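Local coordinates for secreted protein (Kutzneria albida DSM 43870, PDB 5M6Q) that probably catalyses the cross-linking of proteins as a microbial transglutaminase, transferring the gamma-glutamyl group of a protein glutamine to an amine, at residues T146-D151 / M159-Y164. Sequence-based numbering, arbitrary orientation.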
ATOM      1  N   THR A 146     -18.551 -11.471   3.629  1.00 27.65           N
ATOM      2  CA  THR A 146     -17.612 -12.536   3.957  1.00 28.46           C
ATOM      3  C   THR A 146     -16.501 -12.671   2.926  1.00 28.29           C
ATOM      4  O   THR A 146     -15.516 -13.347   3.181  1.00 30.41           O
ATOM      5  CB  THR A 146     -18.304 -13.905   4.083  1.00 34.18           C
ATOM      6  OG1 THR A 146     -18.892 -14.252   2.825  1.00 30.30           O
ATOM      7  CG2 THR A 146     -19.379 -13.862   5.155  1.00 31.80           C
ATOM      8  N   THR A 147     -16.656 -12.041   1.766  1.00 27.75           N
ATOM      9  CA  THR A 147     -15.684 -12.220   0.686  1.00 26.75           C
ATOM     10  C   THR A 147     -14.292 -11.745   1.099  1.00 23.17           C
ATOM     11  O   THR A 147     -13.296 -12.366   0.744  1.00 26.91           O
ATOM     12  CB  THR A 147     -16.127 -11.487  -0.613  1.00 29.09           C
ATOM     13  OG1 THR A 147     -17.278 -12.142  -1.169  1.00 29.87           O
ATOM     14  CG2 THR A 147     -15.021 -11.486  -1.656  1.00 27.87           C
ATOM     15  N   TYR A 148     -14.204 -10.670   1.871  1.00 24.23           N
ATOM     16  CA  TYR A 148     -12.883 -10.123   2.172  1.00 27.88           C
ATOM     17  C   TYR A 148     -12.460 -10.426   3.601  1.00 26.30           C
ATOM     18  O   TYR A 148     -11.637  -9.725   4.175  1.00 23.67           O
ATOM     19  CB  TYR A 148     -12.857  -8.619   1.881  1.00 19.91           C
ATOM     20  CG  TYR A 148     -13.188  -8.357   0.439  1.00 23.50           C
ATOM     21  CD1 TYR A 148     -12.292  -8.709  -0.567  1.00 19.79           C
ATOM     22  CD2 TYR A 148     -14.417  -7.818   0.074  1.00 23.46           C
ATOM     23  CE1 TYR A 148     -12.593  -8.495  -1.884  1.00 21.41           C
ATOM     24  CE2 TYR A 148     -14.733  -7.605  -1.248  1.00 22.16           C
ATOM     25  CZ  TYR A 148     -13.820  -7.952  -2.223  1.00 28.47           C
ATOM     26  OH  TYR A 148     -14.136  -7.760  -3.550  1.00 25.54           O
ATOM     27  N   ARG A 149     -12.998 -11.500   4.169  1.00 29.38           N
ATOM     28  CA  ARG A 149     -12.570 -11.900   5.503  1.00 27.87           C
ATOM     29  C   ARG A 149     -11.170 -12.507   5.444  1.00 30.73           C
ATOM     30  O   ARG A 149     -10.860 -13.293   4.545  1.00 26.73           O
ATOM     31  CB  ARG A 149     -13.560 -12.882   6.130  1.00 27.49           C
ATOM     32  CG  ARG A 149     -14.971 -12.288   6.338  1.00 36.60           C
ATOM     33  CD  ARG A 149     -15.187 -11.539   7.688  1.00 38.97           C
ATOM     34  NE  ARG A 149     -14.273 -10.412   7.928  1.00 33.17           N
ATOM     35  CZ  ARG A 149     -14.298  -9.264   7.258  1.00 33.55           C
ATOM     36  NH1 ARG A 149     -15.188  -9.076   6.290  1.00 33.25           N
ATOM     37  NH2 ARG A 149     -13.425  -8.304   7.545  1.00 32.75           N
ATOM     38  N   PRO A 150     -10.314 -12.130   6.403  1.00 23.27           N
ATOM     39  CA  PRO A 150      -8.953 -12.673   6.427  1.00 26.47           C
ATOM     40  C   PRO A 150      -8.958 -14.164   6.727  1.00 24.09           C
ATOM     41  O   PRO A 150      -9.772 -14.647   7.504  1.00 26.89           O
ATOM     42  CB  PRO A 150      -8.265 -11.882   7.548  1.00 24.67           C
ATOM     43  CG  PRO A 150      -9.185 -10.688   7.829  1.00 26.98           C
ATOM     44  CD  PRO A 150     -10.567 -11.209   7.526  1.00 28.36           C
ATOM     45  N   ASP A 151      -8.084 -14.887   6.048  1.00 24.48           N
ATOM     46  CA  ASP A 151      -7.831 -16.283   6.348  1.00 26.46           C
ATOM     47  C   ASP A 151      -7.574 -16.432   7.853  1.00 32.80           C
ATOM     48  O   ASP A 151      -6.689 -15.772   8.402  1.00 28.30           O
ATOM     49  CB  ASP A 151      -6.631 -16.776   5.537  1.00 24.20           C
ATOM     50  CG  ASP A 151      -6.434 -18.273   5.626  1.00 28.59           C
ATOM     51  OD1 ASP A 151      -5.998 -18.760   6.693  1.00 27.94           O
ATOM     52  OD2 ASP A 151      -6.690 -18.955   4.613  1.00 30.03           O
ATOM     53  N   MET A 159      -8.124 -10.727  -2.595  1.00 24.59           N
ATOM     54  CA  MET A 159      -8.566  -9.514  -3.278  1.00 25.61           C
ATOM     55  C   MET A 159      -8.911  -9.728  -4.753  1.00 27.51           C
ATOM     56  O   MET A 159      -9.170  -8.766  -5.473  1.00 25.40           O
ATOM     57  CB  MET A 159      -7.496  -8.421  -3.170  1.00 27.19           C
ATOM     58  CG  MET A 159      -7.277  -7.880  -1.757  1.00 23.62           C
ATOM     59  SD  MET A 159      -8.703  -7.032  -1.044  1.00 28.82           S
ATOM     60  CE  MET A 159      -8.877  -5.545  -2.058  1.00 24.17           C
ATOM     61  N   SER A 160      -8.946 -10.976  -5.205  1.00 29.47           N
ATOM     62  CA  SER A 160      -9.111 -11.215  -6.640  1.00 32.43           C
ATOM     63  C   SER A 160     -10.476 -10.768  -7.174  1.00 29.81           C
ATOM     64  O   SER A 160     -10.593 -10.453  -8.349  1.00 35.07           O
ATOM     65  CB  SER A 160      -8.884 -12.688  -6.964  1.00 29.98           C
ATOM     66  OG  SER A 160      -9.826 -13.493  -6.305  1.00 34.02           O
ATOM     67  N   THR A 161     -11.497 -10.723  -6.321  1.00 28.23           N
ATOM     68  CA  THR A 161     -12.827 -10.279  -6.754  1.00 27.65           C
ATOM     69  C   THR A 161     -12.984  -8.767  -6.768  1.00 29.59           C
ATOM     70  O   THR A 161     -14.032  -8.259  -7.184  1.00 29.22           O
ATOM     71  CB  THR A 161     -13.953 -10.814  -5.850  1.00 25.92           C
ATOM     72  OG1 THR A 161     -13.693 -10.429  -4.495  1.00 28.44           O
ATOM     73  CG2 THR A 161     -14.080 -12.325  -5.960  1.00 32.02           C
ATOM     74  N   TYR A 162     -11.963  -8.047  -6.305  1.00 29.48           N
ATOM     75  CA  TYR A 162     -12.091  -6.609  -6.127  1.00 27.35           C
ATOM     76  C   TYR A 162     -12.143  -5.857  -7.463  1.00 30.24           C
ATOM     77  O   TYR A 162     -11.321  -6.086  -8.341  1.00 30.15           O
ATOM     78  CB  TYR A 162     -10.947  -6.086  -5.256  1.00 26.68           C
ATOM     79  CG  TYR A 162     -11.074  -4.620  -4.998  1.00 25.93           C
ATOM     80  CD1 TYR A 162     -12.076  -4.128  -4.161  1.00 23.48           C
ATOM     81  CD2 TYR A 162     -10.223  -3.718  -5.613  1.00 24.90           C
ATOM     82  CE1 TYR A 162     -12.222  -2.776  -3.943  1.00 24.39           C
ATOM     83  CE2 TYR A 162     -10.348  -2.375  -5.392  1.00 28.27           C
ATOM     84  CZ  TYR A 162     -11.348  -1.907  -4.549  1.00 30.85           C
ATOM     85  OH  TYR A 162     -11.472  -0.563  -4.330  1.00 28.70           O
ATOM     86  N   ARG A 163     -13.112  -4.957  -7.607  1.00 30.82           N
ATOM     87  CA  ARG A 163     -13.355  -4.258  -8.883  1.00 26.95           C
ATOM     88  C   ARG A 163     -13.310  -2.729  -8.782  1.00 26.08           C
ATOM     89  O   ARG A 163     -13.785  -2.043  -9.684  1.00 27.89           O
ATOM     90  CB  ARG A 163     -14.726  -4.643  -9.448  1.00 34.12           C
ATOM     91  CG  ARG A 163     -15.047  -6.115  -9.437  1.00 42.57           C
ATOM     92  CD  ARG A 163     -16.480  -6.361  -9.919  1.00 50.47           C
ATOM     93  NE  ARG A 163     -16.807  -5.571 -11.108  1.00 60.76           N
ATOM     94  CZ  ARG A 163     -17.813  -4.699 -11.191  1.00 64.85           C
ATOM     95  NH1 ARG A 163     -18.624  -4.503 -10.151  1.00 48.11           N
ATOM     96  NH2 ARG A 163     -18.012  -4.027 -12.324  1.00 57.48           N
ATOM     97  N   TYR A 164     -12.785  -2.202  -7.680  1.00 24.85           N
ATOM     98  CA  TYR A 164     -12.729  -0.753  -7.455  1.00 23.73           C
ATOM     99  C   TYR A 164     -14.098  -0.065  -7.468  1.00 24.88           C
ATOM    100  O   TYR A 164     -14.194   1.124  -7.784  1.00 24.60           O
ATOM    101  CB  TYR A 164     -11.826  -0.080  -8.491  1.00 25.77           C
ATOM    102  CG  TYR A 164     -10.399  -0.561  -8.442  1.00 24.08           C
ATOM    103  CD1 TYR A 164      -9.467   0.045  -7.609  1.00 24.42           C
ATOM    104  CD2 TYR A 164      -9.985  -1.626  -9.225  1.00 24.52           C
ATOM    105  CE1 TYR A 164      -8.166  -0.401  -7.556  1.00 28.11           C
ATOM    106  CE2 TYR A 164      -8.689  -2.078  -9.187  1.00 32.32           C
ATOM    107  CZ  TYR A 164      -7.781  -1.471  -8.355  1.00 32.93           C
ATOM    108  OH  TYR A 164      -6.487  -1.941  -8.330  1.00 30.40           O
TER
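Tyr148 reaches with its phenol across to the turn that Met159, Thr161 and Tyr162 share, and a hydroxyl pair marks where it arrives: Thr161 OG1 lies 2.9 Å from Tyr148 OH, within hydrogen-bonding distance. The threonine oxygen approaches the phenol rim obliquely, meeting CE1 and CZ as well as the hydroxyl. Beyond it, the Tyr148 oxygen packs 3.5 Å from CA of Tyr162 and comes near the plane of that second tyrosine's ring, at its edge. At the CD1 corner of the Tyr148 ring the sulfur of Met159 arrives in a slanting Met-aromatic contact: SD is 4.0 Å from CD1, and seen from the ring centroid it lies 54° off the normal. The first bond of the methionine side chain points away from segment 146-151, and the bends at chi2 and chi3 bring SD back. One face of the same ring is roofed from within its own segment: Thr147 CG2 sits 3.7 Å above the plane, over the centre, and this methyl also meets Thr161 OG1 tip to tip at 3.3 Å. Thr147 OG1 lies beside the backbone N (chi1 -69°), which leaves CG2 anti to that nitrogen, and the hydroxyl turns back to a hydrogen bond with the carbonyl of Arg143 in helix 141-146.

Further out, type I turns from Thr146 to Arg149 and from Met159 to Tyr162 set the two backbones. Phe131, at the end of strand 122-131, meets both tyrosines edge-to-face, joining this irregular loop to the central antiparallel sheet, and the Tyr162 hydroxyl is hydrogen-bonded to NZ of Lys129. The chemistry is therefore that of an amphipathic ring: a methyl over one face and a sulfur at the rim pack against its carbon part, while the phenol oxygen of this buried residue has a neighbouring hydroxyl as polar company.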